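Local coordinates for protein putative Type I topoisomerase (PDB 3M4A) that probably relaxes DNA as a type IB topoisomerase, breaking one strand, letting it pass and rejoining it without ATP, at residues A[248-253]-A[271-276]; A[265-270]-A[296-301]; A[278-283]-A[287-292]. One frame throughout, in Å; residues are numbered along the deposited sequence. Where two conformers were deposited one is given.

Contact 1. Residues A[248-253]-A[271-276]; sequences AEYLAQ and VKFVAD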
loop_
_atom_site.group_PDB
_atom_site.type_symbol
_atom_site.label_atom_id
_atom_site.label_comp_id
_atom_site.label_asym_id
_atom_site.label_seq_id
_atom_site.Cartn_x
_atom_site.Cartn_y
_atom_site.Cartn_z
ATOM N N ALA A 248 -9.913 -8.117 8.720
ATOM C CA ALA A 248 -11.348 -7.905 8.536
ATOM C C ALA A 248 -11.975 -8.987 7.642
ATOM O O ALA A 248 -13.073 -9.486 7.911
ATOM C CB ALA A 248 -11.596 -6.508 7.962
ATOM N N GLU A 249 -11.267 -9.355 6.581
ATOM C CA GLU A 249 -11.708 -10.436 5.678
ATOM C C GLU A 249 -11.793 -11.755 6.401
ATOM O O GLU A 249 -12.781 -12.488 6.275
ATOM C CB GLU A 249 -10.721 -10.575 4.525
ATOM C CG GLU A 249 -10.814 -9.486 3.510
ATOM C CD GLU A 249 -9.744 -9.570 2.426
ATOM O OE1 GLU A 249 -8.636 -10.121 2.673
ATOM O OE2 GLU A 249 -10.017 -9.077 1.327
ATOM N N TYR A 250 -10.747 -12.046 7.164
ATOM C CA TYR A 250 -10.687 -13.255 7.971
ATOM C C TYR A 250 -11.882 -13.326 8.907
ATOM O O TYR A 250 -12.576 -14.312 8.931
ATOM C CB TYR A 250 -9.391 -13.293 8.755
ATOM C CG TYR A 250 -9.113 -14.566 9.515
ATOM C CD1 TYR A 250 -8.466 -15.643 8.897
ATOM C CD2 TYR A 250 -9.449 -14.678 10.846
ATOM C CE1 TYR A 250 -8.182 -16.802 9.591
ATOM C CE2 TYR A 250 -9.158 -15.845 11.561
ATOM C CZ TYR A 250 -8.526 -16.902 10.911
ATOM O OH TYR A 250 -8.232 -18.059 11.617
ATOM N N LEU A 251 -12.131 -12.270 9.671
ATOM C CA LEU A 251 -13.245 -12.298 10.612
ATOM C C LEU A 251 -14.606 -12.451 9.909
ATOM O O LEU A 251 -15.490 -13.189 10.371
ATOM C CB LEU A 251 -13.199 -11.053 11.504
ATOM C CG LEU A 251 -11.990 -10.970 12.448
ATOM C CD1 LEU A 251 -11.881 -9.605 13.122
ATOM C CD2 LEU A 251 -12.037 -12.095 13.497
ATOM N N ALA A 252 -14.784 -11.778 8.775
ATOM C CA ALA A 252 -16.037 -11.874 8.018
ATOM C C ALA A 252 -16.258 -13.312 7.543
ATOM O O ALA A 252 -17.381 -13.846 7.572
ATOM C CB ALA A 252 -16.017 -10.917 6.839
ATOM N N GLN A 253 -15.171 -13.951 7.131
ATOM C CA GLN A 253 -15.234 -15.300 6.601
ATOM C C GLN A 253 -15.416 -16.347 7.688
ATOM O O GLN A 253 -16.220 -17.283 7.530
ATOM C CB GLN A 253 -13.995 -15.556 5.749
ATOM C CG GLN A 253 -14.086 -14.755 4.481
ATOM C CD GLN A 253 -12.776 -14.638 3.738
ATOM O OE1 GLN A 253 -11.864 -15.462 3.896
ATOM N NE2 GLN A 253 -12.683 -13.615 2.908
ATOM N N VAL A 271 -5.246 -12.723 14.716
ATOM C CA VAL A 271 -3.972 -12.053 14.937
ATOM C C VAL A 271 -2.805 -12.938 14.515
ATOM O O VAL A 271 -1.868 -12.459 13.895
ATOM C CB VAL A 271 -3.796 -11.579 16.409
ATOM C CG1 VAL A 271 -2.375 -11.061 16.658
ATOM C CG2 VAL A 271 -4.819 -10.494 16.731
ATOM N N LYS A 272 -2.881 -14.222 14.843
ATOM C CA LYS A 272 -1.803 -15.139 14.490
ATOM C C LYS A 272 -1.710 -15.359 12.972
ATOM O O LYS A 272 -0.610 -15.475 12.434
ATOM C CB LYS A 272 -1.936 -16.446 15.281
ATOM C CG LYS A 272 -1.834 -16.206 16.788
ATOM C CD LYS A 272 -1.556 -17.464 17.592
ATOM C CE LYS A 272 -2.726 -18.428 17.543
ATOM N NZ LYS A 272 -2.699 -19.398 18.672
ATOM N N PHE A 273 -2.853 -15.364 12.284
ATOM C CA PHE A 273 -2.883 -15.535 10.823
ATOM C C PHE A 273 -2.261 -14.322 10.144
ATOM O O PHE A 273 -1.416 -14.459 9.269
ATOM C CB PHE A 273 -4.324 -15.748 10.336
ATOM C CG PHE A 273 -4.430 -16.273 8.935
ATOM C CD1 PHE A 273 -4.766 -17.599 8.698
ATOM C CD2 PHE A 273 -4.226 -15.434 7.837
ATOM C CE1 PHE A 273 -4.868 -18.088 7.412
ATOM C CE2 PHE A 273 -4.336 -15.916 6.528
ATOM C CZ PHE A 273 -4.645 -17.252 6.318
ATOM N N VAL A 274 -2.689 -13.133 10.550
ATOM C CA VAL A 274 -2.156 -11.904 9.965
ATOM C C VAL A 274 -0.671 -11.735 10.328
ATOM O O VAL A 274 0.128 -11.243 9.522
ATOM C CB VAL A 274 -3.003 -10.677 10.392
ATOM C CG1 VAL A 274 -2.397 -9.364 9.868
ATOM C CG2 VAL A 274 -4.432 -10.846 9.909
ATOM N N ALA A 275 -0.309 -12.131 11.551
ATOM C CA ALA A 275 1.077 -12.066 12.009
ATOM C C ALA A 275 1.981 -12.893 11.107
ATOM O O ALA A 275 3.071 -12.451 10.752
ATOM C CB ALA A 275 1.188 -12.555 13.451
ATOM N N ASP A 276 1.514 -14.077 10.737
ATOM C CA ASP A 276 2.243 -14.937 9.820
ATOM C C ASP A 276 2.379 -14.312 8.427
ATOM O O ASP A 276 3.441 -14.347 7.813
ATOM C CB ASP A 276 1.560 -16.295 9.722
ATOM C CG ASP A 276 2.456 -17.332 9.114
ATOM O OD1 ASP A 276 3.420 -17.751 9.794
ATOM O OD2 ASP A 276 2.208 -17.700 7.955
#
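Tyr-250 and Phe-273 meet ring against ring, each reaching out from its own helix, and this one aromatic pair carries essentially the whole contact. The geometry is intermediate: the ring centroids are 5.1 Å apart and the planes are inclined by 39°, so the pair is neither a parallel stack nor a T-shape. The rings do not play equal parts. Phe-273 offers a face, and Tyr-250 sets one side of its ring over it, with CD1 about 4.1 Å above the plane and displaced toward the rim. The tightest approach is Tyr-250 CE1 to Phe-273 CD1 at 3.6 Å, and the same CE1 lies 3.8 Å from Phe-273 CG. The CD1 and CE1 atoms of Tyr-250 thus lie above the CG-CD1 side of the Phe-273 ring, near its CB.

Both side chains leave their helices alike, with CG anti to the backbone N (chi1 -173° in Tyr-250, -165° in Phe-273), which sends each ring across the gap between backbones whose closest CA atoms, those of these two residues, are 8.6 Å apart. No hydrogen bond crosses here; the contact is dispersive and lies toward the surface.

The contact joins helix 235-254 to helix 260-278, consecutive helices of the catalytic core. Tyr-250 also packs on Asp-269 and Cys-270, one turn earlier on the second helix. Leu-251 turns inward to Ile-294, Phe-295 and Tyr-298 of helix 292-299, while Val-271 and Val-274 of the other segment rest against helix 282-289.

Contact 2. Residues A[265-270]-A[296-301]; sequences KVLVDC and DRYLDG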
loop_
_atom_site.group_PDB
_atom_site.type_symbol
_atom_site.label_atom_id
_atom_site.label_comp_id
_atom_site.label_asym_id
_atom_site.label_seq_id
_atom_site.Cartn_x
_atom_site.Cartn_y
_atom_site.Cartn_z
ATOM N N LYS A 265 -11.570 -15.787 21.193
ATOM C CA LYS A 265 -10.753 -16.885 20.675
ATOM C C LYS A 265 -10.516 -16.720 19.167
ATOM O O LYS A 265 -9.426 -17.008 18.663
ATOM C CB LYS A 265 -11.438 -18.234 20.923
ATOM C CG LYS A 265 -10.625 -19.446 20.450
ATOM C CD LYS A 265 -11.486 -20.630 20.011
ATOM C CE LYS A 265 -11.991 -20.487 18.572
ATOM N NZ LYS A 265 -10.875 -20.520 17.587
ATOM N N VAL A 266 -11.549 -16.296 18.449
ATOM C CA VAL A 266 -11.420 -16.083 17.001
ATOM C C VAL A 266 -10.430 -14.943 16.738
ATOM O O VAL A 266 -9.608 -15.013 15.808
ATOM C CB VAL A 266 -12.779 -15.775 16.315
ATOM C CG1 VAL A 266 -12.587 -15.563 14.795
ATOM C CG2 VAL A 266 -13.801 -16.895 16.575
ATOM N N LEU A 267 -10.500 -13.901 17.558
ATOM C CA LEU A 267 -9.567 -12.780 17.440
ATOM C C LEU A 267 -8.119 -13.238 17.619
ATOM O O LEU A 267 -7.237 -12.768 16.909
ATOM C CB LEU A 267 -9.908 -11.669 18.431
ATOM C CG LEU A 267 -11.229 -10.929 18.209
ATOM C CD1 LEU A 267 -11.361 -9.809 19.228
ATOM C CD2 LEU A 267 -11.336 -10.375 16.782
ATOM N N VAL A 268 -7.871 -14.150 18.560
ATOM C CA VAL A 268 -6.519 -14.720 18.733
ATOM C C VAL A 268 -6.049 -15.401 17.449
ATOM O O VAL A 268 -4.940 -15.131 16.981
ATOM C CB VAL A 268 -6.459 -15.724 19.925
ATOM C CG1 VAL A 268 -5.134 -16.499 19.937
ATOM C CG2 VAL A 268 -6.663 -14.983 21.230
ATOM N N ASP A 269 -6.890 -16.248 16.864
ATOM C CA ASP A 269 -6.560 -16.937 15.613
ATOM C C ASP A 269 -6.294 -15.948 14.477
ATOM O O ASP A 269 -5.384 -16.146 13.668
ATOM C CB ASP A 269 -7.687 -17.872 15.184
ATOM C CG ASP A 269 -7.793 -19.113 16.052
ATOM O OD1 ASP A 269 -6.793 -19.502 16.697
ATOM O OD2 ASP A 269 -8.882 -19.716 16.055
ATOM N N CYS A 270 -7.112 -14.903 14.419
ATOM C CA CYS A 270 -6.975 -13.849 13.413
ATOM C C CYS A 270 -5.620 -13.153 13.508
ATOM O O CYS A 270 -4.916 -13.033 12.500
ATOM C CB CYS A 270 -8.116 -12.844 13.569
ATOM S SG CYS A 270 -8.052 -11.395 12.503
ATOM N N ASP A 296 -13.410 -4.354 17.545
ATOM C CA ASP A 296 -14.607 -3.787 18.204
ATOM C C ASP A 296 -15.887 -4.180 17.471
ATOM O O ASP A 296 -16.839 -4.701 18.066
ATOM C CB ASP A 296 -14.554 -2.259 18.278
ATOM C CG ASP A 296 -13.501 -1.734 19.238
ATOM O OD1 ASP A 296 -13.043 -2.472 20.145
ATOM O OD2 ASP A 296 -13.133 -0.562 19.061
ATOM N N ARG A 297 -15.914 -3.968 16.156
ATOM C CA ARG A 297 -17.100 -4.328 15.398
ATOM C C ARG A 297 -17.394 -5.821 15.468
ATOM O O ARG A 297 -18.545 -6.231 15.664
ATOM C CB ARG A 297 -16.992 -3.836 13.951
ATOM C CG ARG A 297 -16.900 -2.338 13.822
ATOM C CD ARG A 297 -18.134 -1.562 14.308
ATOM N NE ARG A 297 -17.837 -0.151 14.142
ATOM C CZ ARG A 297 -17.169 0.598 15.022
ATOM N NH1 ARG A 297 -16.767 0.080 16.180
ATOM N NH2 ARG A 297 -16.901 1.865 14.759
ATOM N N TYR A 298 -16.357 -6.649 15.343
ATOM C CA TYR A 298 -16.533 -8.092 15.433
ATOM C C TYR A 298 -17.168 -8.499 16.761
ATOM O O TYR A 298 -18.076 -9.323 16.798
ATOM C CB TYR A 298 -15.192 -8.806 15.244
ATOM C CG TYR A 298 -15.333 -10.303 15.242
ATOM C CD1 TYR A 298 -15.920 -10.961 14.161
ATOM C CD2 TYR A 298 -14.916 -11.067 16.337
ATOM C CE1 TYR A 298 -16.065 -12.335 14.158
ATOM C CE2 TYR A 298 -15.049 -12.443 16.343
ATOM C CZ TYR A 298 -15.625 -13.077 15.259
ATOM O OH TYR A 298 -15.776 -14.447 15.257
ATOM N N LEU A 299 -16.693 -7.904 17.842
ATOM C CA LEU A 299 -17.204 -8.198 19.186
ATOM C C LEU A 299 -18.662 -7.765 19.388
ATOM O O LEU A 299 -19.364 -8.319 20.245
ATOM C CB LEU A 299 -16.297 -7.567 20.246
ATOM C CG LEU A 299 -14.946 -8.277 20.369
ATOM C CD1 LEU A 299 -13.989 -7.495 21.250
ATOM C CD2 LEU A 299 -15.116 -9.683 20.882
ATOM N N ASP A 300 -19.111 -6.813 18.581
ATOM C CA ASP A 300 -20.509 -6.389 18.534
ATOM C C ASP A 300 -21.312 -7.100 17.431
ATOM O O ASP A 300 -22.442 -6.699 17.132
ATOM C CB ASP A 300 -20.575 -4.866 18.341
ATOM C CG ASP A 300 -20.245 -4.093 19.620
ATOM O OD1 ASP A 300 -20.261 -4.695 20.708
ATOM O OD2 ASP A 300 -19.974 -2.887 19.527
ATOM N N GLY A 301 -20.724 -8.129 16.813
ATOM C CA GLY A 301 -21.408 -8.971 15.826
ATOM C C GLY A 301 -21.495 -8.387 14.423
ATOM O O GLY A 301 -22.381 -8.757 13.642
#
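Leu-267 and Tyr-298 mark the closest backbone approach, with CA atoms 8.6 Å apart, where a turn of helix 260-278 faces the last turn of helix 292-299. Between them lies an apolar contact built mainly on the ring of Tyr-298, which extends toward the other helix with CG anti to the backbone N (chi1 -176°).

Two neighbouring residues receive that ring at different points. Val-266 meets its outer end, approaching at about a right angle to the tyrosine: the phenolic OH of Tyr-298 sits 3.4 Å from Val-266 CG1 and equally close to CG2 and CB, against the face made by CB and the two methyls. Leu-267 meets the ring lower down. Leucine and tyrosine slide past one another in opposite directions, and Leu-267 CD2 comes to 3.7 Å from Tyr-298 CD2. The second methyl of that leucine is used as well: Leu-267 CD1 packs on Leu-299 CD1 at 4.0 Å, the two leucines crossing at a slant.

The hydroxyl of Tyr-298 is thus flanked by hydrocarbon, yet its polar need is met by a hydrogen bond to the carbonyl oxygen of Gly-255, in the linker between helices 235-254 and 260-278. At the end of segment 296-301 a Schellman motif closes the tyrosine's helix. Gly-301, at positive phi, is its C-prime residue; Gly-301 N bonds to Tyr-298 O at 2.9 Å, and Lys-302 N to Arg-297 O.

Leu-251 of helix 235-254 packs on both Val-266 and Tyr-298, making this a buried three-helix junction. From the same helix as Tyr-298, Arg-297 reaches the C-terminal helix 323-337, with a salt bridge to Glu-335 and a hydrogen bond to Ser-334.

Contact 3. Residues A[278-283]-A[287-292]; sequences LGNTPA and GSYICP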
loop_
_atom_site.group_PDB
_atom_site.type_symbol
_atom_site.label_atom_id
_atom_site.label_comp_id
_atom_site.label_asym_id
_atom_site.label_seq_id
_atom_site.Cartn_x
_atom_site.Cartn_y
_atom_site.Cartn_z
ATOM N N LEU A 278 2.370 -11.083 7.765
ATOM C CA LEU A 278 3.231 -9.893 7.861
ATOM C C LEU A 278 4.670 -10.209 8.284
ATOM O O LEU A 278 5.564 -9.360 8.139
ATOM C CB LEU A 278 2.644 -8.895 8.854
ATOM C CG LEU A 278 1.322 -8.237 8.443
ATOM C CD1 LEU A 278 0.797 -7.328 9.547
ATOM C CD2 LEU A 278 1.486 -7.433 7.152
ATOM N N GLY A 279 4.887 -11.411 8.801
ATOM C CA GLY A 279 6.210 -11.808 9.292
ATOM C C GLY A 279 6.594 -11.085 10.574
ATOM O O GLY A 279 7.755 -10.700 10.768
ATOM N N ASN A 280 5.617 -10.914 11.458
ATOM C CA ASN A 280 5.776 -10.244 12.744
ATOM C C ASN A 280 5.253 -11.114 13.868
ATOM O O ASN A 280 4.543 -12.083 13.623
ATOM C CB ASN A 280 4.984 -8.942 12.756
ATOM C CG ASN A 280 5.656 -7.848 11.968
ATOM O OD1 ASN A 280 5.141 -7.409 10.965
ATOM N ND2 ASN A 280 6.817 -7.412 12.424
ATOM N N THR A 281 5.565 -10.735 15.098
ATOM C CA THR A 281 5.008 -11.422 16.252
ATOM C C THR A 281 3.526 -11.046 16.356
ATOM O O THR A 281 3.126 -9.977 15.898
ATOM C CB THR A 281 5.745 -11.038 17.550
ATOM O OG1 THR A 281 5.507 -9.663 17.865
ATOM C CG2 THR A 281 7.251 -11.270 17.386
ATOM N N PRO A 282 2.701 -11.943 16.918
ATOM C CA PRO A 282 1.311 -11.560 17.217
ATOM C C PRO A 282 1.178 -10.274 18.042
ATOM O O PRO A 282 0.302 -9.455 17.771
ATOM C CB PRO A 282 0.778 -12.768 17.986
ATOM C CG PRO A 282 1.598 -13.907 17.484
ATOM C CD PRO A 282 2.963 -13.354 17.252
ATOM N N ALA A 283 2.041 -10.087 19.034
ATOM C CA ALA A 283 2.000 -8.881 19.843
ATOM C C ALA A 283 2.212 -7.596 19.026
ATOM O O ALA A 283 1.503 -6.598 19.223
ATOM C CB ALA A 283 3.030 -8.969 21.002
ATOM N N GLY A 287 -0.626 -4.829 18.223
ATOM C CA GLY A 287 -0.270 -3.501 18.724
ATOM C C GLY A 287 -0.098 -2.391 17.697
ATOM O O GLY A 287 -0.424 -1.234 17.982
ATOM N N SER A 288 0.418 -2.722 16.511
ATOM C CA SER A 288 0.836 -1.719 15.531
ATOM C C SER A 288 0.210 -1.830 14.133
ATOM O O SER A 288 0.281 -0.869 13.361
ATOM C CB SER A 288 2.354 -1.767 15.361
ATOM O OG SER A 288 3.014 -1.393 16.560
ATOM N N TYR A 289 -0.375 -2.977 13.790
ATOM C CA TYR A 289 -0.810 -3.180 12.416
ATOM C C TYR A 289 -2.334 -3.238 12.250
ATOM O O TYR A 289 -2.875 -2.499 11.429
ATOM C CB TYR A 289 -0.075 -4.376 11.784
ATOM C CG TYR A 289 1.383 -4.060 11.510
ATOM C CD1 TYR A 289 2.374 -4.335 12.455
ATOM C CD2 TYR A 289 1.764 -3.437 10.329
ATOM C CE1 TYR A 289 3.707 -4.018 12.216
ATOM C CE2 TYR A 289 3.097 -3.119 10.078
ATOM C CZ TYR A 289 4.061 -3.410 11.022
ATOM O OH TYR A 289 5.383 -3.091 10.751
ATOM N N ILE A 290 -3.027 -4.059 13.036
ATOM C CA ILE A 290 -4.478 -4.209 12.876
ATOM C C ILE A 290 -5.195 -3.097 13.639
ATOM O O ILE A 290 -5.029 -2.965 14.864
ATOM C CB ILE A 290 -4.992 -5.570 13.403
ATOM C CG1 ILE A 290 -4.302 -6.753 12.709
ATOM C CG2 ILE A 290 -6.500 -5.685 13.211
ATOM C CD1 ILE A 290 -4.583 -8.092 13.344
ATOM N N CYS A 291 -5.998 -2.306 12.935
ATOM C CA CYS A 291 -6.789 -1.262 13.594
ATOM C C CYS A 291 -7.818 -1.909 14.537
ATOM O O CYS A 291 -8.598 -2.747 14.123
ATOM C CB CYS A 291 -7.469 -0.370 12.552
ATOM S SG CYS A 291 -8.515 0.890 13.288
ATOM N N PRO A 292 -7.841 -1.499 15.823
ATOM C CA PRO A 292 -8.729 -2.160 16.780
ATOM C C PRO A 292 -10.213 -1.983 16.493
ATOM O O PRO A 292 -11.048 -2.757 16.964
ATOM C CB PRO A 292 -8.364 -1.493 18.119
ATOM C CG PRO A 292 -7.781 -0.206 17.766
ATOM C CD PRO A 292 -7.078 -0.402 16.436
HETATM O O HOH W 1 7.766 -4.961 10.498
#
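Ala-283 and Gly-287 are joined by one alpha-helical turn of helix 282-289, a short helix whose two ends bring the flanking segments together at what is probably the type IB active site. By family resemblance Tyr-289 is probably the nucleophile that attacks the DNA backbone, Arg-137 and Arg-239 the catalytic arginines, and Asn-280 probably stands in the place of the usual histidine.

The backbone bond across the contact is Gly-287 N to Ala-283 O, 2.9 Å long and somewhat bent, with an N-H...O angle of 149°. From Gly-287 on, the helix has a wider pi-type turn (287-289). At the start, Thr-281 is the N-cap, its OG1 accepting from Val-284 N; at the far side Cys-291 is the N-cap of the following helix.

Packing is shared by two side chains. Leu-278 CD1 lies against the root of the tyrosine, 3.8 Å from Tyr-289 CB and 3.9 Å from Tyr-289 CG. Tyr-289 has CG anti to its carbonyl carbon (chi1 -71°), which brings the ring toward Leu-278 and the loop residue Asn-280. The asparagine side chain runs across the tyrosine at roughly a right angle, although amide and ring planes differ by only 24°, and Asn-280 OD1 packs 3.9 Å from Tyr-289 CE1.

The remaining interactions are polar. Two arginines reach the turn: Arg-239 NH2 bonds to Leu-278 O, and Arg-137 NH2 to Gly-279 O. Arg-239 also touches Tyr-289, and Arg-137 touches Asn-280. Asn-280 was deposited in two conformers, so what rests on its side chain is less certain, including one leg of a water bridge: the water lies 3.0 Å from Tyr-289 OH and accepts a longer bond from Asn-280 ND2 at 3.3 Å.

Helix 260-278 unites the three contacts: contact 2 uses its middle, contact 1 its next turn, and contact 3 begins where it ends. Contacts 1 and 2 lie closest, 10 Å between centres, and share a core in which Leu-251 CD2 is 3.8 Å from Leu-267 CD2. Contact 3 is about 11 Å from contact 1 and joined to it by a probable hydrogen bond of 3.1 Å between Ala-275 O and Asn-280 N. Helix 292-299 carries the chain from contact 3 on to 296-301. The bound DNA is remote, its nearest atoms about 16, 28 and 22 Å from contacts 1, 2 and 3, consistent with the reported secondary DNA-binding site, away from the probable active site at contact 3.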